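Local coordinates for sensory box/GGDEF family protein (Caulobacter crescentus, PDB 4YME) that probably takes part in cyclic di-GMP signalling, this piece being the GGDEF (diguanylate cyclase) domain of a longer membrane-bound sensory protein, at residues A35-D40 / G104-M109; K45-Q50 / D57-E62; F85-I90 / A100-R105. One frame throughout, in Å; residues are numbered along the deposited sequence. Where two conformers were deposited one is given.

Contact 1: A35-D40 / G104-M109; sequences AVICID and GRLIEM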
loop_
_atom_site.group_PDB
_atom_site.type_symbol
_atom_site.label_atom_id
_atom_site.label_comp_id
_atom_site.label_asym_id
_atom_site.label_seq_id
_atom_site.Cartn_x
_atom_site.Cartn_y
_atom_site.Cartn_z
ATOM N N ALA A 35 10.531 -1.104 -5.058
ATOM C CA ALA A 35 9.469 -0.103 -5.334
ATOM C C ALA A 35 8.620 0.107 -4.109
ATOM O O ALA A 35 8.422 -0.848 -3.303
ATOM C CB ALA A 35 8.573 -0.546 -6.455
ATOM N N VAL A 36 8.140 1.326 -3.939
ATOM C CA VAL A 36 7.232 1.679 -2.839
ATOM C C VAL A 36 5.945 2.145 -3.462
ATOM O O VAL A 36 5.941 3.084 -4.260
ATOM C CB VAL A 36 7.839 2.730 -1.929
ATOM C CG1 VAL A 36 6.892 3.197 -0.862
ATOM C CG2 VAL A 36 9.216 2.171 -1.366
ATOM N N ILE A 37 4.847 1.558 -3.015
ATOM C CA ILE A 37 3.528 1.796 -3.532
ATOM C C ILE A 37 2.665 2.329 -2.431
ATOM O O ILE A 37 2.444 1.629 -1.441
ATOM C CB ILE A 37 2.923 0.541 -4.125
ATOM C CG1 ILE A 37 3.813 -0.026 -5.222
ATOM C CG2 ILE A 37 1.538 0.824 -4.654
ATOM C CD1 ILE A 37 3.499 -1.397 -5.710
ATOM N N CYS A 38 2.173 3.545 -2.589
ATOM C CA CYS A 38 1.249 4.149 -1.643
ATOM C C CYS A 38 -0.185 4.023 -2.162
ATOM O O CYS A 38 -0.452 4.326 -3.318
ATOM C CB CYS A 38 1.668 5.611 -1.459
ATOM S SG CYS A 38 0.785 6.568 -0.216
ATOM N N ILE A 39 -1.098 3.573 -1.304
ATOM C CA ILE A 39 -2.445 3.210 -1.715
ATOM C C ILE A 39 -3.448 3.873 -0.818
ATOM O O ILE A 39 -3.228 3.952 0.393
ATOM C CB ILE A 39 -2.668 1.698 -1.527
ATOM C CG1 ILE A 39 -1.672 0.888 -2.345
ATOM C CG2 ILE A 39 -4.125 1.291 -1.798
ATOM C CD1 ILE A 39 -1.525 -0.573 -1.931
ATOM N N ASP A 40 -4.540 4.379 -1.381
ATOM C CA ASP A 40 -5.614 4.814 -0.508
ATOM C C ASP A 40 -6.940 4.413 -1.077
ATOM O O ASP A 40 -6.991 3.945 -2.193
ATOM C CB ASP A 40 -5.502 6.235 -0.066
ATOM C CG ASP A 40 -5.932 7.224 -1.056
ATOM O OD1 ASP A 40 -6.279 6.866 -2.188
ATOM O OD2 ASP A 40 -6.066 8.374 -0.572
ATOM N N GLY A 104 -1.044 -2.920 -10.940
ATOM C CA GLY A 104 -2.277 -3.281 -11.619
ATOM C C GLY A 104 -3.036 -4.342 -10.853
ATOM O O GLY A 104 -4.265 -4.236 -10.700
ATOM N N ARG A 105 -2.323 -5.344 -10.335
ATOM C CA ARG A 105 -2.960 -6.425 -9.603
ATOM C C ARG A 105 -3.586 -5.902 -8.300
ATOM O O ARG A 105 -4.671 -6.309 -7.920
ATOM C CB ARG A 105 -1.992 -7.562 -9.321
ATOM C CG ARG A 105 -1.782 -8.488 -10.501
ATOM C CD ARG A 105 -0.920 -9.717 -10.118
ATOM N NE ARG A 105 0.482 -9.374 -9.901
ATOM C CZ ARG A 105 1.174 -9.498 -8.768
ATOM N NH1 ARG A 105 0.612 -9.930 -7.628
ATOM N NH2 ARG A 105 2.476 -9.160 -8.789
ATOM N N LEU A 106 -2.887 -4.983 -7.643
ATOM C CA LEU A 106 -3.409 -4.370 -6.425
ATOM C C LEU A 106 -4.718 -3.618 -6.711
ATOM O O LEU A 106 -5.697 -3.739 -5.961
ATOM C CB LEU A 106 -2.374 -3.433 -5.783
ATOM C CG LEU A 106 -1.148 -4.144 -5.190
ATOM C CD1 LEU A 106 -0.138 -3.153 -4.772
ATOM C CD2 LEU A 106 -1.566 -5.129 -4.067
ATOM N N ILE A 107 -4.732 -2.792 -7.739
ATOM C CA ILE A 107 -5.947 -2.035 -8.075
ATOM C C ILE A 107 -7.115 -3.035 -8.330
ATOM O O ILE A 107 -8.227 -2.864 -7.833
ATOM C CB ILE A 107 -5.707 -1.095 -9.291
ATOM C CG1 ILE A 107 -4.795 0.060 -8.866
ATOM C CG2 ILE A 107 -7.034 -0.571 -9.857
ATOM C CD1 ILE A 107 -4.205 0.769 -9.984
ATOM N N GLU A 108 -6.842 -4.086 -9.062
ATOM C CA GLU A 108 -7.889 -5.076 -9.366
ATOM C C GLU A 108 -8.424 -5.740 -8.097
ATOM O O GLU A 108 -9.677 -5.843 -7.888
ATOM C CB GLU A 108 -7.374 -6.158 -10.320
ATOM C CG GLU A 108 -8.500 -7.112 -10.789
ATOM C CD GLU A 108 -9.748 -6.347 -11.200
ATOM O OE1 GLU A 108 -9.606 -5.415 -12.034
ATOM O OE2 GLU A 108 -10.863 -6.654 -10.682
HETATM N N MSE A 109 -7.508 -6.132 -7.232
HETATM C CA MSE A 109 -7.941 -6.846 -6.034
HETATM C C MSE A 109 -8.704 -5.960 -5.067
HETATM O O MSE A 109 -9.570 -6.450 -4.360
HETATM C CB MSE A 109 -6.779 -7.523 -5.355
HETATM C CG MSE A 109 -5.893 -6.621 -4.525
HETATM SE SE MSE A 109 -4.450 -7.623 -3.620
HETATM C CE MSE A 109 -4.283 -8.963 -5.104
#
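Leu106 meets Ile37 and Ile39 through a single methyl, its CD1, in a purely apolar contact. Ile37 CD1 lies 4.1 Å from Leu106 CD1, the two side chains reaching toward each other tip to tip. Ile39 comes in differently: its side chain runs across that of Leu106 at about a right angle and brings its CD1 to 4.1 Å from the same Leu106 CD1. The leucine methyl is thus touched by the ends of two strand residues spaced two apart. Leu106 CD1 stands anti to CA (chi2 172°), which carries this methyl away from the helix toward the strand. All three residues are buried.

The strand itself is held by backbone bonds: Ile37 pairs with Val87 and Ile39 with Phe85 on the neighbouring strand. Leu106 also touches Leu67 of helix 53-70, while Val36 and Cys38 turn to the other face of the sheet and pack on helix 139-156. Helices 95-109 and 53-70 thus cover one face of the four-stranded antiparallel sheet, as in the ferredoxin-like core, and helix 139-156 covers the other, in keeping with GGDEF domains, which carry helices on both sides of the sheet.

Contact 2: K45-Q50 / D57-E62; sequences KEANDQ and DALLVE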
loop_
_atom_site.group_PDB
_atom_site.type_symbol
_atom_site.label_atom_id
_atom_site.label_comp_id
_atom_site.label_asym_id
_atom_site.label_seq_id
_atom_site.Cartn_x
_atom_site.Cartn_y
_atom_site.Cartn_z
ATOM N N LYS A 45 -14.210 7.659 3.286
ATOM C CA LYS A 45 -14.944 8.747 3.974
ATOM C C LYS A 45 -16.445 8.527 3.865
ATOM O O LYS A 45 -17.147 8.620 4.847
ATOM C CB LYS A 45 -14.592 10.121 3.447
ATOM C CG LYS A 45 -15.368 11.248 4.150
ATOM C CD LYS A 45 -14.903 12.657 3.712
ATOM C CE LYS A 45 -16.130 13.628 3.650
ATOM N NZ LYS A 45 -16.841 13.782 4.942
ATOM N N GLU A 46 -16.901 8.179 2.675
ATOM C CA GLU A 46 -18.322 7.975 2.481
ATOM C C GLU A 46 -18.824 6.774 3.303
ATOM O O GLU A 46 -19.921 6.813 3.850
ATOM C CB GLU A 46 -18.602 7.851 0.992
ATOM C CG GLU A 46 -20.044 7.744 0.647
ATOM C CD GLU A 46 -20.476 6.327 0.589
ATOM O OE1 GLU A 46 -19.588 5.455 0.418
ATOM O OE2 GLU A 46 -21.686 6.066 0.691
ATOM N N ALA A 47 -18.031 5.708 3.461
ATOM C CA ALA A 47 -18.450 4.575 4.332
ATOM C C ALA A 47 -18.637 5.027 5.772
ATOM O O ALA A 47 -19.631 4.729 6.444
ATOM C CB ALA A 47 -17.415 3.404 4.272
ATOM N N ASN A 48 -17.690 5.812 6.256
ATOM C CA ASN A 48 -17.808 6.331 7.607
ATOM C C ASN A 48 -19.013 7.290 7.772
ATOM O O ASN A 48 -19.736 7.206 8.754
ATOM C CB ASN A 48 -16.518 7.035 7.959
ATOM C CG ASN A 48 -15.383 6.022 8.227
ATOM O OD1 ASN A 48 -15.624 4.954 8.784
ATOM N ND2 ASN A 48 -14.189 6.379 7.819
ATOM N N ASP A 49 -19.186 8.141 6.771
ATOM C CA ASP A 49 -20.265 9.152 6.766
ATOM C C ASP A 49 -21.624 8.528 6.737
ATOM O O ASP A 49 -22.542 8.984 7.472
ATOM C CB ASP A 49 -20.127 10.070 5.552
ATOM C CG ASP A 49 -19.060 11.091 5.713
ATOM O OD1 ASP A 49 -18.579 11.265 6.852
ATOM O OD2 ASP A 49 -18.660 11.725 4.692
ATOM N N GLN A 50 -21.778 7.508 5.901
ATOM C CA GLN A 50 -23.095 6.919 5.603
ATOM C C GLN A 50 -23.451 5.803 6.545
ATOM O O GLN A 50 -24.623 5.644 6.894
ATOM C CB GLN A 50 -23.203 6.419 4.149
ATOM C CG GLN A 50 -23.231 7.526 3.087
ATOM C CD GLN A 50 -24.458 8.465 3.183
ATOM O OE1 GLN A 50 -24.322 9.664 3.409
ATOM N NE2 GLN A 50 -25.633 7.918 2.987
ATOM N N ASP A 57 -13.822 0.869 9.274
ATOM C CA ASP A 57 -12.939 -0.175 9.828
ATOM C C ASP A 57 -13.006 -1.489 9.066
ATOM O O ASP A 57 -11.986 -2.136 8.827
ATOM C CB ASP A 57 -13.185 -0.372 11.329
ATOM C CG ASP A 57 -12.725 0.789 12.153
ATOM O OD1 ASP A 57 -12.129 1.774 11.642
ATOM O OD2 ASP A 57 -13.010 0.733 13.390
ATOM N N ALA A 58 -14.201 -1.881 8.663
ATOM C CA ALA A 58 -14.422 -3.091 7.915
ATOM C C ALA A 58 -13.656 -2.967 6.578
ATOM O O ALA A 58 -13.093 -3.960 6.131
ATOM C CB ALA A 58 -15.943 -3.272 7.662
ATOM N N LEU A 59 -13.658 -1.770 5.983
ATOM C CA LEU A 59 -12.908 -1.544 4.738
ATOM C C LEU A 59 -11.442 -1.790 4.974
ATOM O O LEU A 59 -10.764 -2.393 4.129
ATOM C CB LEU A 59 -13.077 -0.138 4.123
ATOM C CG LEU A 59 -14.460 0.254 3.607
ATOM C CD1 LEU A 59 -14.407 1.676 3.082
ATOM C CD2 LEU A 59 -14.972 -0.658 2.575
ATOM N N LEU A 60 -10.959 -1.248 6.098
ATOM C CA LEU A 60 -9.513 -1.384 6.411
ATOM C C LEU A 60 -9.111 -2.828 6.614
ATOM O O LEU A 60 -8.079 -3.286 6.128
ATOM C CB LEU A 60 -9.099 -0.481 7.562
ATOM C CG LEU A 60 -9.428 1.015 7.388
ATOM C CD1 LEU A 60 -9.041 1.799 8.609
ATOM C CD2 LEU A 60 -8.741 1.564 6.155
ATOM N N VAL A 61 -9.924 -3.567 7.355
ATOM C CA VAL A 61 -9.667 -4.973 7.671
ATOM C C VAL A 61 -9.688 -5.817 6.419
ATOM O O VAL A 61 -8.819 -6.659 6.202
ATOM C CB VAL A 61 -10.707 -5.465 8.710
ATOM C CG1 VAL A 61 -10.710 -6.954 8.807
ATOM C CG2 VAL A 61 -10.329 -4.819 10.071
ATOM N N GLU A 62 -10.637 -5.542 5.535
ATOM C CA GLU A 62 -10.708 -6.341 4.312
ATOM C C GLU A 62 -9.551 -5.961 3.364
ATOM O O GLU A 62 -8.999 -6.830 2.716
ATOM C CB GLU A 62 -12.043 -6.132 3.638
ATOM C CG GLU A 62 -12.199 -6.860 2.322
ATOM C CD GLU A 62 -12.137 -8.325 2.364
ATOM O OE1 GLU A 62 -12.153 -8.966 3.443
ATOM O OE2 GLU A 62 -11.954 -8.969 1.305
#
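The backbones of 45-50 and 57-62 come nearest at Ala47 and Leu59, whose CA atoms are 8.3 Å apart, and almost as near at Asn48 and Asp57, a spacing close enough for a small side chain to meet a larger one. Ala47 CB faces helix 53-70 and receives Leu59 CD1 at 3.7 Å, a methyl-to-methyl touch in which the leucine does the reaching. Leu59 holds CD1 anti to CA (chi2 179°), which carries that methyl outward to the short alanine. Both residues are buried, and this pair makes the one close apolar touch between the two segments.

Beside it polar groups approach without bonding: the end of Asn48 swings nearer to 57-62, yet its OD1 remains 4.5 Å from Asp57 N, beyond hydrogen-bonding length. On the side of helix 44-51 turned away from 57-62, Lys45 NZ donates to Asp49 OD2 at 2.8 Å, using the syn lone pair of that oxygen; the salt bridge joins successive turns of one helix and takes no part in the crossing.

Past Ala47, Leu59 also packs on Val114 of strand 114-116 and on Met123, and Ala58 rests on Phe116. Helix 53-70 thus touches helix 44-51 and strand 114-116 through Leu59, while Leu60 reaches Leu7 and also Asp83, in the GGDEF turn between strands 76-81 and 84-91.

Contact 3: F85-I90 / A100-R105; sequences FIVVQI and AELAGR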
loop_
_atom_site.group_PDB
_atom_site.type_symbol
_atom_site.label_atom_id
_atom_site.label_comp_id
_atom_site.label_asym_id
_atom_site.label_seq_id
_atom_site.Cartn_x
_atom_site.Cartn_y
_atom_site.Cartn_z
ATOM N N PHE A 85 -2.260 2.935 2.910
ATOM C CA PHE A 85 -1.486 1.698 2.975
ATOM C C PHE A 85 -0.234 1.844 2.140
ATOM O O PHE A 85 -0.159 2.697 1.222
ATOM C CB PHE A 85 -2.302 0.558 2.462
ATOM C CG PHE A 85 -3.531 0.246 3.304
ATOM C CD1 PHE A 85 -4.711 0.915 3.144
ATOM C CD2 PHE A 85 -3.483 -0.799 4.228
ATOM C CE1 PHE A 85 -5.832 0.581 3.898
ATOM C CE2 PHE A 85 -4.590 -1.132 4.985
ATOM C CZ PHE A 85 -5.791 -0.424 4.830
ATOM N N ILE A 86 0.790 1.041 2.452
ATOM C CA ILE A 86 2.014 1.018 1.686
ATOM C C ILE A 86 2.372 -0.420 1.409
ATOM O O ILE A 86 2.311 -1.287 2.314
ATOM C CB ILE A 86 3.178 1.661 2.445
ATOM C CG1 ILE A 86 2.909 3.105 2.750
ATOM C CG2 ILE A 86 4.517 1.433 1.722
ATOM C CD1 ILE A 86 3.215 3.981 1.686
ATOM N N VAL A 87 2.786 -0.696 0.178
ATOM C CA VAL A 87 3.375 -1.982 -0.170
ATOM C C VAL A 87 4.771 -1.736 -0.658
ATOM O O VAL A 87 5.022 -0.847 -1.486
ATOM C CB VAL A 87 2.559 -2.716 -1.258
ATOM C CG1 VAL A 87 3.323 -3.901 -1.768
ATOM C CG2 VAL A 87 1.168 -3.083 -0.729
ATOM N N VAL A 88 5.718 -2.484 -0.108
ATOM C CA VAL A 88 7.090 -2.482 -0.579
ATOM C C VAL A 88 7.362 -3.753 -1.333
ATOM O O VAL A 88 7.219 -4.844 -0.793
ATOM C CB VAL A 88 8.092 -2.277 0.584
ATOM C CG1 VAL A 88 9.521 -2.365 0.063
ATOM C CG2 VAL A 88 7.831 -1.001 1.345
ATOM N N GLN A 89 7.738 -3.590 -2.608
ATOM C CA GLN A 89 7.995 -4.716 -3.502
ATOM C C GLN A 89 9.501 -4.870 -3.698
ATOM O O GLN A 89 10.177 -3.954 -4.117
ATOM C CB GLN A 89 7.377 -4.422 -4.867
ATOM C CG GLN A 89 7.598 -5.581 -5.811
ATOM C CD GLN A 89 7.300 -5.179 -7.263
ATOM O OE1 GLN A 89 7.731 -4.105 -7.741
ATOM N NE2 GLN A 89 6.595 -6.025 -7.938
ATOM N N ILE A 90 9.995 -6.071 -3.377
ATOM C CA ILE A 90 11.338 -6.496 -3.750
ATOM C C ILE A 90 11.189 -7.589 -4.794
ATOM O O ILE A 90 10.547 -8.601 -4.562
ATOM C CB ILE A 90 12.117 -7.031 -2.552
ATOM C CG1 ILE A 90 12.387 -5.948 -1.523
ATOM C CG2 ILE A 90 13.467 -7.582 -3.017
ATOM C CD1 ILE A 90 12.941 -6.406 -0.165
ATOM N N ALA A 100 4.846 -1.796 -12.080
ATOM C CA ALA A 100 3.560 -1.539 -12.765
ATOM C C ALA A 100 2.665 -2.786 -12.762
ATOM O O ALA A 100 1.427 -2.670 -12.609
ATOM C CB ALA A 100 3.818 -1.086 -14.222
ATOM N N GLU A 101 3.255 -3.975 -12.893
ATOM C CA GLU A 101 2.468 -5.205 -12.930
ATOM C C GLU A 101 1.788 -5.495 -11.565
ATOM O O GLU A 101 0.609 -5.888 -11.473
ATOM C CB GLU A 101 3.311 -6.386 -13.352
ATOM C CG GLU A 101 2.459 -7.656 -13.632
ATOM C CD GLU A 101 2.255 -8.591 -12.429
ATOM O OE1 GLU A 101 2.971 -8.471 -11.407
ATOM O OE2 GLU A 101 1.363 -9.481 -12.507
ATOM N N LEU A 102 2.551 -5.334 -10.503
ATOM C CA LEU A 102 1.958 -5.506 -9.206
ATOM C C LEU A 102 0.924 -4.430 -8.948
ATOM O O LEU A 102 -0.122 -4.730 -8.374
ATOM C CB LEU A 102 3.061 -5.419 -8.154
ATOM C CG LEU A 102 2.566 -5.412 -6.694
ATOM C CD1 LEU A 102 1.799 -6.636 -6.292
ATOM C CD2 LEU A 102 3.809 -5.132 -5.788
ATOM N N ALA A 103 1.221 -3.182 -9.301
ATOM C CA ALA A 103 0.268 -2.066 -9.103
ATOM C C ALA A 103 -1.093 -2.405 -9.728
ATOM O O ALA A 103 -2.179 -2.175 -9.153
ATOM C CB ALA A 103 0.807 -0.751 -9.693
ATOM N N GLY A 104 -1.044 -2.920 -10.940
ATOM C CA GLY A 104 -2.277 -3.281 -11.619
ATOM C C GLY A 104 -3.036 -4.342 -10.853
ATOM O O GLY A 104 -4.265 -4.236 -10.700
ATOM N N ARG A 105 -2.323 -5.344 -10.335
ATOM C CA ARG A 105 -2.960 -6.425 -9.603
ATOM C C ARG A 105 -3.586 -5.902 -8.300
ATOM O O ARG A 105 -4.671 -6.309 -7.920
ATOM C CB ARG A 105 -1.992 -7.562 -9.321
ATOM C CG ARG A 105 -1.782 -8.488 -10.501
ATOM C CD ARG A 105 -0.920 -9.717 -10.118
ATOM N NE ARG A 105 0.482 -9.374 -9.901
ATOM C CZ ARG A 105 1.174 -9.498 -8.768
ATOM N NH1 ARG A 105 0.612 -9.930 -7.628
ATOM N NH2 ARG A 105 2.476 -9.160 -8.789
#
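Leu102 lays its CD2 methyl along the side chain of Gln89, within 3.8 Å of Gln89 CB, CG and CD alike. The amide nitrogen also touches the leucine, Gln89 NE2 lying 3.6 Å from Leu102 CB. The two side chains come from opposite directions, and the glutamine is stretched to make the overlap, with CG anti to the backbone N (chi1 -179°) and the chain extended beyond it. Its amide is not left to the leucine alone, because NE2 donates to the carbonyl oxygen of Val98, one turn earlier on helix 95-109. The strand residue is therefore held to the helix by a polar tip and an apolar shaft together. Cutting this side chain back to alanine is likely to leave the Val98 carbonyl without its side-chain donor and a gap beside Leu102 CD2.

Val87, two residues back along the strand, adds an apolar touch, its CG1 lying 4.2 Å from Leu102 CD2. Leu102 also packs on Ile37 of strand 33-41, so it spans two neighbouring strands.

Exposed, and within the helix itself, Arg105 grips Glu101 side-on with two nitrogens. Arg105 NH2 reaches Glu101 OE1 at 2.8 Å, on its syn side and almost in the guanidinium plane; Arg105 NE meets Glu101 OE2 at 2.8 Å from above the carboxylate plane.

The chemistry is thus divided: the charges pair with each other within the helix, whereas the buried contact joins helix to sheet by methyl packing and by an amide nitrogen that donates to a main-chain carbonyl.

From the N terminus, helix 13-30 leads into strand 33-41, where contact 1 opens. Contact 2 follows at once, closing the short loop between helices 44-51 and 53-70, and is nested inside the much longer loop that contact 1 closes. The chain then passes through strand 76-81 to strand 84-91. Contact 3 closes the short connection from there to helix 95-109, in series with contact 2, and ends on the same stretch as contact 1, sharing Gly104 and Arg105. Contacts 1 and 3 fix one helix to adjacent strands of a single sheet, their centres about 5 Å apart. Contact 2 lies farther out, its centre about 22 Å from that of contact 3, but Leu60 against Phe85 bridges them.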